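Glycosyl hydrolases family 31 family protein (Aspergillus niger, PDB 6DRU) hydrolyses xyloglucan oligosaccharides, liberating alpha-xylose from their non-reducing terminal glucose, as an alpha-xylosidase of glycoside hydrolase family 31. Local coordinates at residues Q22-Y26 with P51-E56; S45-D49 with Y473-R478; Y100-D104 with A222-G226; M182-A188 with Y228-Q232. Residues are numbered along the deposited sequence.

Contact 1: residues Q22-Y26 with P51-E56; sequences QPFGY and PIEGYE
Residues 22-26 run off the end of strand 17-23 into a loop, and 51-56, without regular secondary structure, pass beside them with G25 and G54 nearest (CA to CA 4.4 Å). G25 turns at phi/psi 67/-171; G54 is almost fully extended (178/-176), and a CB there would collide with E56 OE1. G25 N donates to E56 OE2 over a very short 2.4 Å (150°); E56 bends back to reach it (chi1 m, chi2 96°), and the same oxygen also bonds to H60. Y26 N is satisfied by a water at 2.4 Å, which donates to E53 O at 2.8 Å. Y55, in the p rotamer, gives a weak bond from OH to P23 O (3.4 Å), while G25 O is taken up by N78. The E53 carboxylate turns elsewhere, to Q233 and a salt bridge with R241. G54 CA sits 3.7 Å from the Y26 ring centroid, and P51 CD 4.2 Å from that of F24, both CH-pi contacts over a ring face. With F24 and P51 also touching L238 of helix 228-239, this packs the loop between strands 28-35 and 66-68 against the end of strand 17-23 in the N-terminal beta region of a GH31 enzyme.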
loop_
_atom_site.group_PDB
_atom_site.type_symbol
_atom_site.label_atom_id
_atom_site.label_comp_id
_atom_site.label_asym_id
_atom_site.label_seq_id
_atom_site.Cartn_x
_atom_site.Cartn_y
_atom_site.Cartn_z
ATOM N N GLN A 22 -25.120 5.570 21.465
ATOM C CA GLN A 22 -26.557 5.434 21.636
ATOM C C GLN A 22 -26.868 4.376 22.685
ATOM O O GLN A 22 -26.168 3.359 22.771
ATOM C CB GLN A 22 -27.238 5.044 20.317
ATOM C CG GLN A 22 -26.823 5.878 19.122
ATOM C CD GLN A 22 -27.299 5.283 17.814
ATOM O OE1 GLN A 22 -26.833 4.223 17.394
ATOM N NE2 GLN A 22 -28.239 5.959 17.164
ATOM N N PRO A 23 -27.905 4.583 23.494
ATOM C CA PRO A 23 -28.404 3.486 24.327
ATOM C C PRO A 23 -28.933 2.370 23.441
ATOM O O PRO A 23 -29.608 2.617 22.439
ATOM C CB PRO A 23 -29.519 4.141 25.151
ATOM C CG PRO A 23 -29.933 5.331 24.346
ATOM C CD PRO A 23 -28.686 5.817 23.673
ATOM N N PHE A 24 -28.608 1.133 23.808
ATOM C CA PHE A 24 -28.897 -0.016 22.955
ATOM C C PHE A 24 -29.272 -1.198 23.836
ATOM O O PHE A 24 -28.414 -1.763 24.521
ATOM C CB PHE A 24 -27.697 -0.349 22.069
ATOM C CG PHE A 24 -28.072 -0.869 20.718
ATOM C CD1 PHE A 24 -28.468 -0.002 19.717
ATOM C CD2 PHE A 24 -28.027 -2.224 20.446
ATOM C CE1 PHE A 24 -28.817 -0.477 18.469
ATOM C CE2 PHE A 24 -28.373 -2.708 19.201
ATOM C CZ PHE A 24 -28.770 -1.832 18.210
ATOM N N GLY A 25 -30.545 -1.580 23.804
ATOM C CA GLY A 25 -31.028 -2.670 24.623
ATOM C C GLY A 25 -30.984 -2.346 26.112
ATOM O O GLY A 25 -30.739 -1.217 26.539
ATOM N N TYR A 26 -31.235 -3.383 26.906
ATOM C CA TYR A 26 -31.199 -3.248 28.355
ATOM C C TYR A 26 -29.758 -3.106 28.825
ATOM O O TYR A 26 -28.915 -3.958 28.526
ATOM C CB TYR A 26 -31.859 -4.453 29.020
ATOM C CG TYR A 26 -33.363 -4.506 28.871
ATOM C CD1 TYR A 26 -34.141 -3.376 29.077
ATOM C CD2 TYR A 26 -34.006 -5.691 28.534
ATOM C CE1 TYR A 26 -35.515 -3.421 28.945
ATOM C CE2 TYR A 26 -35.380 -5.745 28.400
ATOM C CZ TYR A 26 -36.129 -4.607 28.607
ATOM O OH TYR A 26 -37.498 -4.651 28.475
ATOM N N PRO A 51 -32.580 -4.432 19.296
ATOM C CA PRO A 51 -32.272 -5.747 19.867
ATOM C C PRO A 51 -33.519 -6.613 19.954
ATOM O O PRO A 51 -34.642 -6.113 20.063
ATOM C CB PRO A 51 -31.722 -5.410 21.257
ATOM C CG PRO A 51 -31.153 -4.043 21.105
ATOM C CD PRO A 51 -32.046 -3.334 20.123
ATOM N N ILE A 52 -33.301 -7.931 19.891
ATOM C CA ILE A 52 -34.394 -8.901 19.965
ATOM C C ILE A 52 -35.258 -8.649 21.190
ATOM O O ILE A 52 -36.465 -8.920 21.184
ATOM C CB ILE A 52 -33.820 -10.337 19.962
ATOM C CG1 ILE A 52 -33.271 -10.695 18.581
ATOM C CG2 ILE A 52 -34.867 -11.356 20.378
ATOM C CD1 ILE A 52 -32.349 -11.892 18.596
ATOM N N GLU A 53 -34.667 -8.087 22.239
ATOM C CA GLU A 53 -35.352 -7.863 23.500
ATOM C C GLU A 53 -34.723 -6.651 24.168
ATOM O O GLU A 53 -33.502 -6.608 24.349
ATOM C CB GLU A 53 -35.247 -9.113 24.378
ATOM C CG GLU A 53 -35.314 -8.893 25.868
ATOM C CD GLU A 53 -35.028 -10.174 26.623
ATOM O OE1 GLU A 53 -35.557 -11.231 26.216
ATOM O OE2 GLU A 53 -34.264 -10.130 27.610
ATOM N N GLY A 54 -35.546 -5.666 24.504
ATOM C CA GLY A 54 -35.032 -4.442 25.090
ATOM C C GLY A 54 -36.149 -3.452 25.334
ATOM O O GLY A 54 -37.331 -3.744 25.124
ATOM N N TYR A 55 -35.748 -2.265 25.792
ATOM C CA TYR A 55 -36.688 -1.203 26.127
ATOM C C TYR A 55 -37.266 -0.506 24.903
ATOM O O TYR A 55 -38.232 0.251 25.046
ATOM C CB TYR A 55 -36.004 -0.158 27.014
ATOM C CG TYR A 55 -35.076 0.762 26.246
ATOM C CD1 TYR A 55 -33.780 0.372 25.940
ATOM C CD2 TYR A 55 -35.503 2.014 25.817
ATOM C CE1 TYR A 55 -32.932 1.206 25.233
ATOM C CE2 TYR A 55 -34.664 2.851 25.108
ATOM C CZ TYR A 55 -33.380 2.443 24.820
ATOM O OH TYR A 55 -32.541 3.277 24.117
ATOM N N GLU A 56 -36.707 -0.733 23.718
ATOM C CA GLU A 56 -37.045 0.082 22.563
ATOM C C GLU A 56 -38.333 -0.392 21.901
ATOM O O GLU A 56 -38.742 -1.550 22.016
ATOM C CB GLU A 56 -35.912 0.063 21.538
ATOM C CG GLU A 56 -34.537 0.283 22.129
ATOM C CD GLU A 56 -33.812 -1.016 22.411
ATOM O OE1 GLU A 56 -34.481 -2.069 22.460
ATOM O OE2 GLU A 56 -32.574 -0.985 22.576
HETATM O O HOH W 1 -31.462 -5.647 26.003
#

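Contact 2: residues S45-D49 with Y473-R478; sequences SFIYD and YIGSQR
S45 begins an irregular loop segment. F46 (chi1 m, -111/6) follows, its CA 6.0 Å from that of I474 and its CB directed at 473-478. Y473 CD2 comes within 3.6 Å of F46 CZ: the edge of the Y473 ring meets the F46 face in a T-shaped pair, centroids 5.1 Å apart and planes at 73°. I474 CG2 packs on F46 CB at 3.7 Å. Y473-S476 form a type II beta turn, with G475 at positive phi (75/18), leading into the 3-10 segment 476-478. This turn lies in the loop between strands 467-469 and 481-484 of the TIM barrel, so the contact joins the catalytic barrel to an N-terminal loop. F46 O accepts a weak bond from R478 NH2 (2.9 Å, 123°); R478 (p, t, p) also donates from NE to G475 O at 3.0 Å. The CB of I47 points away, and its side chain packs on R30 and N192. Y48 (chi1 m) then swings its ring end back, placing OH over the guanidinium face, 3.5 Å from R478 NE.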
loop_
_atom_site.group_PDB
_atom_site.type_symbol
_atom_site.label_atom_id
_atom_site.label_comp_id
_atom_site.label_asym_id
_atom_site.label_seq_id
_atom_site.Cartn_x
_atom_site.Cartn_y
_atom_site.Cartn_z
ATOM N N SER A 45 -23.043 -5.811 9.744
ATOM C CA SER A 45 -23.293 -5.768 11.176
ATOM C C SER A 45 -23.857 -7.106 11.620
ATOM O O SER A 45 -24.606 -7.753 10.881
ATOM C CB SER A 45 -24.269 -4.642 11.549
ATOM O OG SER A 45 -24.540 -4.642 12.940
ATOM N N PHE A 46 -23.480 -7.526 12.824
ATOM C CA PHE A 46 -23.904 -8.805 13.373
ATOM C C PHE A 46 -24.854 -8.644 14.551
ATOM O O PHE A 46 -25.211 -9.643 15.185
ATOM C CB PHE A 46 -22.681 -9.629 13.778
ATOM C CG PHE A 46 -21.766 -9.952 12.630
ATOM C CD1 PHE A 46 -22.027 -11.032 11.801
ATOM C CD2 PHE A 46 -20.652 -9.168 12.371
ATOM C CE1 PHE A 46 -21.190 -11.329 10.737
ATOM C CE2 PHE A 46 -19.810 -9.460 11.310
ATOM C CZ PHE A 46 -20.080 -10.541 10.492
ATOM N N ILE A 47 -25.274 -7.419 14.856
ATOM C CA ILE A 47 -26.188 -7.160 15.961
ATOM C C ILE A 47 -27.538 -6.730 15.403
ATOM O O ILE A 47 -27.636 -6.197 14.292
ATOM C CB ILE A 47 -25.633 -6.098 16.935
ATOM C CG1 ILE A 47 -25.530 -4.739 16.244
ATOM C CG2 ILE A 47 -24.281 -6.531 17.480
ATOM C CD1 ILE A 47 -25.272 -3.594 17.197
ATOM N N TYR A 48 -28.585 -6.974 16.187
ATOM C CA TYR A 48 -29.950 -6.651 15.796
ATOM C C TYR A 48 -30.290 -5.221 16.194
ATOM O O TYR A 48 -29.947 -4.771 17.291
ATOM C CB TYR A 48 -30.940 -7.621 16.446
ATOM C CG TYR A 48 -30.923 -9.016 15.860
ATOM C CD1 TYR A 48 -29.960 -9.940 16.241
ATOM C CD2 TYR A 48 -31.876 -9.410 14.930
ATOM C CE1 TYR A 48 -29.942 -11.215 15.707
ATOM C CE2 TYR A 48 -31.867 -10.683 14.392
ATOM C CZ TYR A 48 -30.899 -11.582 14.783
ATOM O OH TYR A 48 -30.886 -12.851 14.249
ATOM N N ASP A 49 -30.973 -4.514 15.300
ATOM C CA ASP A 49 -31.457 -3.161 15.574
ATOM C C ASP A 49 -32.928 -3.084 15.189
ATOM O O ASP A 49 -33.250 -3.112 13.984
ATOM C CB ASP A 49 -30.644 -2.111 14.823
ATOM C CG ASP A 49 -30.988 -0.697 15.249
ATOM O OD1 ASP A 49 -31.701 -0.538 16.263
ATOM O OD2 ASP A 49 -30.542 0.256 14.572
ATOM N N TYR A 473 -19.129 -16.959 13.472
ATOM C CA TYR A 473 -18.734 -15.643 13.955
ATOM C C TYR A 473 -19.799 -15.129 14.922
ATOM O O TYR A 473 -20.530 -15.918 15.531
ATOM C CB TYR A 473 -18.493 -14.687 12.773
ATOM C CG TYR A 473 -17.579 -13.535 13.110
ATOM C CD1 TYR A 473 -16.333 -13.761 13.681
ATOM C CD2 TYR A 473 -17.958 -12.223 12.862
ATOM C CE1 TYR A 473 -15.491 -12.714 13.998
ATOM C CE2 TYR A 473 -17.120 -11.167 13.173
ATOM C CZ TYR A 473 -15.887 -11.419 13.740
ATOM O OH TYR A 473 -15.046 -10.376 14.053
ATOM N N ILE A 474 -19.870 -13.804 15.064
ATOM C CA ILE A 474 -20.796 -13.185 16.003
ATOM C C ILE A 474 -22.225 -13.548 15.635
ATOM O O ILE A 474 -22.656 -13.372 14.488
ATOM C CB ILE A 474 -20.589 -11.663 16.016
ATOM C CG1 ILE A 474 -19.141 -11.324 16.377
ATOM C CG2 ILE A 474 -21.543 -11.002 16.987
ATOM C CD1 ILE A 474 -18.790 -9.865 16.194
ATOM N N GLY A 475 -22.970 -14.062 16.612
ATOM C CA GLY A 475 -24.366 -14.379 16.395
ATOM C C GLY A 475 -24.625 -15.618 15.570
ATOM O O GLY A 475 -25.735 -15.787 15.062
ATOM N N SER A 476 -23.631 -16.498 15.425
ATOM C CA SER A 476 -23.831 -17.724 14.659
ATOM C C SER A 476 -24.885 -18.630 15.279
ATOM O O SER A 476 -25.396 -19.524 14.594
ATOM C CB SER A 476 -22.510 -18.485 14.521
ATOM O OG SER A 476 -21.684 -17.916 13.521
ATOM N N GLN A 477 -25.228 -18.420 16.553
ATOM C CA GLN A 477 -26.226 -19.259 17.205
ATOM C C GLN A 477 -27.622 -19.064 16.631
ATOM O O GLN A 477 -28.519 -19.849 16.955
ATOM C CB GLN A 477 -26.246 -18.991 18.712
ATOM C CG GLN A 477 -26.780 -17.626 19.112
ATOM C CD GLN A 477 -25.712 -16.553 19.108
ATOM O OE1 GLN A 477 -24.565 -16.801 18.739
ATOM N NE2 GLN A 477 -26.083 -15.350 19.531
ATOM N N ARG A 478 -27.827 -18.051 15.788
ATOM C CA ARG A 478 -29.140 -17.805 15.208
ATOM C C ARG A 478 -29.522 -18.832 14.151
ATOM O O ARG A 478 -30.678 -18.839 13.715
ATOM C CB ARG A 478 -29.183 -16.406 14.593
ATOM C CG ARG A 478 -28.424 -16.296 13.281
ATOM C CD ARG A 478 -28.426 -14.874 12.749
ATOM N NE ARG A 478 -27.636 -13.979 13.587
ATOM C CZ ARG A 478 -27.452 -12.688 13.336
ATOM N NH1 ARG A 478 -28.006 -12.132 12.266
ATOM N NH2 ARG A 478 -26.715 -11.950 14.155
#

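Contact 3: residues Y100-D104 with A222-G226; sequences YRVND and AAQPG
The end-to-end directions of 101-104 and 222-225 differ by 48°, and the backbones stay well separated, with CA distances of 6.3 Å for R101 to A222 and 6.6 Å for N103 to Q224. Residues 100-102 finish strand 98-102 of a four-stranded antiparallel sheet; 222-226 leave strand 216-222, of the mixed eight-stranded sheet, toward helix 228-239. The contact therefore joins two sheets of the N-terminal beta region through side chains. R101 CB and A222 CB both point across and meet at 4.2 Å. R101 extends through chi1 and chi2 in t, then bends at chi3 (p), which lays its guanidinium alongside the other segment: P225 CD and Q224 CA lie over one face, with P225 CD 3.4 Å from R101 NH1. R101 NE comes to 2.9 Å from A223 O, but the angle is too poor for a hydrogen bond; the strongest polar partner is K185 O, reached by NH2. Q224 folds in the m, m conformation, bringing its amide end close to the strand terminus, where D104 OD1 approaches Q224 CD to 3.6 Å. The hydrogen bond across the gap runs from Q224 NE2 to V102 O, 3.0 Å long at 153°.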
loop_
_atom_site.group_PDB
_atom_site.type_symbol
_atom_site.label_atom_id
_atom_site.label_comp_id
_atom_site.label_asym_id
_atom_site.label_seq_id
_atom_site.Cartn_x
_atom_site.Cartn_y
_atom_site.Cartn_z
ATOM N N TYR A 100 -19.654 3.072 33.507
ATOM C CA TYR A 100 -19.866 2.632 34.877
ATOM C C TYR A 100 -21.127 1.784 34.966
ATOM O O TYR A 100 -22.026 1.879 34.126
ATOM C CB TYR A 100 -19.990 3.824 35.837
ATOM C CG TYR A 100 -18.780 4.729 35.885
ATOM C CD1 TYR A 100 -18.581 5.709 34.920
ATOM C CD2 TYR A 100 -17.845 4.614 36.907
ATOM C CE1 TYR A 100 -17.479 6.542 34.966
ATOM C CE2 TYR A 100 -16.741 5.443 36.962
ATOM C CZ TYR A 100 -16.562 6.405 35.989
ATOM O OH TYR A 100 -15.463 7.232 36.039
ATOM N N ARG A 101 -21.184 0.947 35.998
ATOM C CA ARG A 101 -22.392 0.217 36.354
ATOM C C ARG A 101 -22.918 0.715 37.694
ATOM O O ARG A 101 -22.149 0.903 38.641
ATOM C CB ARG A 101 -22.142 -1.292 36.432
ATOM C CG ARG A 101 -23.178 -2.023 37.280
ATOM C CD ARG A 101 -23.135 -3.528 37.095
ATOM N NE ARG A 101 -21.789 -4.072 37.251
ATOM C CZ ARG A 101 -21.144 -4.148 38.408
ATOM N NH1 ARG A 101 -21.718 -3.705 39.517
ATOM N NH2 ARG A 101 -19.921 -4.660 38.457
ATOM N N VAL A 102 -24.229 0.921 37.768
ATOM C CA VAL A 102 -24.886 1.295 39.014
ATOM C C VAL A 102 -25.222 0.008 39.757
ATOM O O VAL A 102 -26.074 -0.769 39.316
ATOM C CB VAL A 102 -26.141 2.138 38.760
ATOM C CG1 VAL A 102 -26.945 2.288 40.040
ATOM C CG2 VAL A 102 -25.760 3.494 38.204
ATOM N N ASN A 103 -24.550 -0.222 40.881
ATOM C CA ASN A 103 -24.763 -1.435 41.651
ATOM C C ASN A 103 -26.081 -1.356 42.421
ATOM O O ASN A 103 -26.749 -0.319 42.468
ATOM C CB ASN A 103 -23.600 -1.672 42.612
ATOM C CG ASN A 103 -22.250 -1.574 41.929
ATOM O OD1 ASN A 103 -22.037 -2.152 40.863
ATOM N ND2 ASN A 103 -21.329 -0.838 42.542
ATOM N N ASP A 104 -26.452 -2.480 43.037
ATOM C CA ASP A 104 -27.692 -2.522 43.802
ATOM C C ASP A 104 -27.618 -1.644 45.045
ATOM O O ASP A 104 -28.633 -1.075 45.460
ATOM C CB ASP A 104 -28.027 -3.963 44.184
ATOM C CG ASP A 104 -28.290 -4.843 42.976
ATOM O OD1 ASP A 104 -28.790 -4.321 41.955
ATOM O OD2 ASP A 104 -28.001 -6.058 43.046
ATOM N N ALA A 222 -23.758 -4.005 30.633
ATOM C CA ALA A 222 -23.397 -4.226 32.027
ATOM C C ALA A 222 -24.391 -5.148 32.722
ATOM O O ALA A 222 -25.574 -5.199 32.371
ATOM C CB ALA A 222 -23.322 -2.900 32.788
ATOM N N ALA A 223 -23.894 -5.877 33.720
ATOM C CA ALA A 223 -24.733 -6.710 34.569
ATOM C C ALA A 223 -24.129 -6.750 35.964
ATOM O O ALA A 223 -22.930 -6.524 36.149
ATOM C CB ALA A 223 -24.884 -8.128 34.008
ATOM N N GLN A 224 -24.974 -7.044 36.949
ATOM C CA GLN A 224 -24.503 -7.112 38.325
ATOM C C GLN A 224 -23.509 -8.262 38.483
ATOM O O GLN A 224 -23.658 -9.302 37.835
ATOM C CB GLN A 224 -25.675 -7.288 39.288
ATOM C CG GLN A 224 -26.657 -6.126 39.282
ATOM C CD GLN A 224 -26.010 -4.818 39.692
ATOM O OE1 GLN A 224 -25.074 -4.799 40.491
ATOM N NE2 GLN A 224 -26.507 -3.715 39.144
ATOM N N PRO A 225 -22.486 -8.104 39.327
ATOM C CA PRO A 225 -21.405 -9.096 39.370
ATOM C C PRO A 225 -21.902 -10.468 39.799
ATOM O O PRO A 225 -22.857 -10.600 40.570
ATOM C CB PRO A 225 -20.423 -8.508 40.390
ATOM C CG PRO A 225 -21.226 -7.548 41.193
ATOM C CD PRO A 225 -22.258 -6.992 40.265
ATOM N N GLY A 226 -21.237 -11.501 39.278
ATOM C CA GLY A 226 -21.648 -12.872 39.479
ATOM C C GLY A 226 -22.838 -13.311 38.655
ATOM O O GLY A 226 -23.118 -14.515 38.594
#

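Contact 4: residues M182-A188 with Y228-Q232; sequences MSNKGYA and YDTLQ
A beta hairpin packs against the first turn of a helix here: strands 176-183 and 187-191 are joined by the turn 184-186, and residues 228-232 open helix 228-239. S183 N bonds to Y187 O (2.9 Å), while S183 OG, also bonded to E147, accepts K185 N at 3.3 Å in an ST turn. G186 takes 99/44, angles that would press a CB against the preceding carbonyl. M182 (m, t, m) points at the helix: its CE lies 3.8 Å from Y228 CD2 and its SD 3.8 Å from L231 CB, with SD at the Y228 ring edge, a Met-aromatic contact. Q232 NE2 gives a weak bond to M182 SD (3.1 Å), though its stronger partner is A507 O. L231 (m, t), its CA 6.4 Å from A188 CA, puts CD2 3.9 Å from A188 CB. N184 CB touches Y228 OH at 3.3 Å, and that hydroxyl bonds to E622. I235 continues the cover over M182 and A188, Y618 of helix 618-621 meets Y228 edge-to-face, and strand 216-222 pairs with A188.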
loop_
_atom_site.group_PDB
_atom_site.type_symbol
_atom_site.label_atom_id
_atom_site.label_comp_id
_atom_site.label_asym_id
_atom_site.label_seq_id
_atom_site.Cartn_x
_atom_site.Cartn_y
_atom_site.Cartn_z
ATOM N N MET A 182 -17.085 -11.928 27.966
ATOM C CA MET A 182 -17.592 -11.468 29.251
ATOM C C MET A 182 -16.422 -11.224 30.193
ATOM O O MET A 182 -15.423 -11.949 30.159
ATOM C CB MET A 182 -18.542 -12.488 29.883
ATOM C CG MET A 182 -19.781 -12.809 29.072
ATOM S SD MET A 182 -20.857 -13.954 29.960
ATOM C CE MET A 182 -19.715 -15.286 30.325
ATOM N N SER A 183 -16.551 -10.204 31.031
ATOM C CA SER A 183 -15.583 -9.916 32.075
ATOM C C SER A 183 -16.213 -10.166 33.439
ATOM O O SER A 183 -17.418 -9.974 33.628
ATOM C CB SER A 183 -15.083 -8.472 31.985
ATOM O OG SER A 183 -14.210 -8.167 33.057
ATOM N N ASN A 184 -15.388 -10.604 34.391
ATOM C CA ASN A 184 -15.887 -10.819 35.743
ATOM C C ASN A 184 -16.201 -9.519 36.472
ATOM O O ASN A 184 -16.782 -9.567 37.560
ATOM C CB ASN A 184 -14.889 -11.653 36.552
ATOM C CG ASN A 184 -13.517 -11.020 36.620
ATOM O OD1 ASN A 184 -13.221 -10.071 35.896
ATOM N ND2 ASN A 184 -12.668 -11.545 37.496
ATOM N N LYS A 185 -15.843 -8.364 35.903
ATOM C CA LYS A 185 -16.268 -7.092 36.473
ATOM C C LYS A 185 -17.757 -6.839 36.294
ATOM O O LYS A 185 -18.283 -5.892 36.888
ATOM C CB LYS A 185 -15.478 -5.939 35.853
ATOM C CG LYS A 185 -14.090 -5.760 36.434
ATOM C CD LYS A 185 -13.493 -4.424 36.030
ATOM C CE LYS A 185 -12.105 -4.245 36.619
ATOM N NZ LYS A 185 -11.340 -3.172 35.929
ATOM N N GLY A 186 -18.443 -7.653 35.497
ATOM C CA GLY A 186 -19.867 -7.496 35.304
ATOM C C GLY A 186 -20.232 -6.753 34.037
ATOM O O GLY A 186 -21.108 -5.883 34.053
ATOM N N TYR A 187 -19.573 -7.081 32.929
ATOM C CA TYR A 187 -19.946 -6.488 31.656
ATOM C C TYR A 187 -19.508 -7.398 30.521
ATOM O O TYR A 187 -18.574 -8.189 30.663
ATOM C CB TYR A 187 -19.349 -5.085 31.480
ATOM C CG TYR A 187 -17.857 -5.052 31.231
ATOM C CD1 TYR A 187 -16.958 -5.057 32.290
ATOM C CD2 TYR A 187 -17.347 -4.997 29.938
ATOM C CE1 TYR A 187 -15.594 -5.016 32.071
ATOM C CE2 TYR A 187 -15.983 -4.960 29.708
ATOM C CZ TYR A 187 -15.112 -4.969 30.779
ATOM O OH TYR A 187 -13.754 -4.931 30.563
ATOM N N ALA A 188 -20.203 -7.274 29.394
ATOM C CA ALA A 188 -19.862 -7.975 28.169
ATOM C C ALA A 188 -19.583 -6.953 27.074
ATOM O O ALA A 188 -20.014 -5.799 27.150
ATOM C CB ALA A 188 -20.980 -8.933 27.739
ATOM N N TYR A 228 -23.847 -13.943 35.448
ATOM C CA TYR A 228 -23.460 -14.195 34.066
ATOM C C TYR A 228 -24.628 -14.632 33.195
ATOM O O TYR A 228 -24.569 -14.458 31.973
ATOM C CB TYR A 228 -22.361 -15.259 34.012
ATOM C CG TYR A 228 -21.068 -14.825 34.658
ATOM C CD1 TYR A 228 -20.813 -15.088 35.998
ATOM C CD2 TYR A 228 -20.103 -14.141 33.929
ATOM C CE1 TYR A 228 -19.632 -14.686 36.593
ATOM C CE2 TYR A 228 -18.920 -13.737 34.514
ATOM C CZ TYR A 228 -18.689 -14.011 35.847
ATOM O OH TYR A 228 -17.511 -13.610 36.434
ATOM N N ASP A 229 -25.681 -15.195 33.791
ATOM C CA ASP A 229 -26.845 -15.587 33.006
ATOM C C ASP A 229 -27.514 -14.378 32.370
ATOM O O ASP A 229 -28.082 -14.484 31.277
ATOM C CB ASP A 229 -27.836 -16.354 33.882
ATOM C CG ASP A 229 -27.321 -17.723 34.281
ATOM O OD1 ASP A 229 -26.621 -18.353 33.459
ATOM O OD2 ASP A 229 -27.611 -18.167 35.412
ATOM N N THR A 230 -27.453 -13.222 33.034
ATOM C CA THR A 230 -28.006 -12.006 32.450
ATOM C C THR A 230 -27.132 -11.502 31.310
ATOM O O THR A 230 -27.648 -11.056 30.278
ATOM C CB THR A 230 -28.167 -10.929 33.521
ATOM O OG1 THR A 230 -29.070 -11.394 34.531
ATOM C CG2 THR A 230 -28.718 -9.649 32.913
ATOM N N LEU A 231 -25.808 -11.560 31.477
ATOM C CA LEU A 231 -24.904 -11.174 30.398
ATOM C C LEU A 231 -25.193 -11.968 29.130
ATOM O O LEU A 231 -25.284 -11.400 28.035
ATOM C CB LEU A 231 -23.451 -11.363 30.834
ATOM C CG LEU A 231 -22.865 -10.303 31.765
ATOM C CD1 LEU A 231 -21.442 -10.665 32.155
ATOM C CD2 LEU A 231 -22.903 -8.937 31.099
ATOM N N GLN A 232 -25.354 -13.287 29.260
ATOM C CA GLN A 232 -25.697 -14.105 28.102
ATOM C C GLN A 232 -27.097 -13.795 27.590
ATOM O O GLN A 232 -27.362 -13.938 26.392
ATOM C CB GLN A 232 -25.571 -15.589 28.445
ATOM C CG GLN A 232 -24.139 -16.055 28.636
ATOM C CD GLN A 232 -23.307 -15.900 27.378
ATOM O OE1 GLN A 232 -23.756 -16.228 26.279
ATOM N NE2 GLN A 232 -22.088 -15.396 27.532
#

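Contacts 1, 3 and 4 lie on the same side of the chain's centre, and helix 228-239 is their common element: it is part of contact 4, follows contact 3, and covers contact 1 through L238. Contacts 3 and 4 are closest (centres 9 Å apart) and interlock along the chain, R101 NH2 reaching K185 O at 2.6 Å and A223 N reaching G186 O at 2.8 Å. Contacts 1 and 2, with centres 15 Å apart, also alternate in sequence and touch where F24 CE2 meets Y48 O at 3.2 Å. Contact 2 spans 424 residues, enclosing contacts 3 and 4, and alone of the four joins this beta region to the TIM barrel.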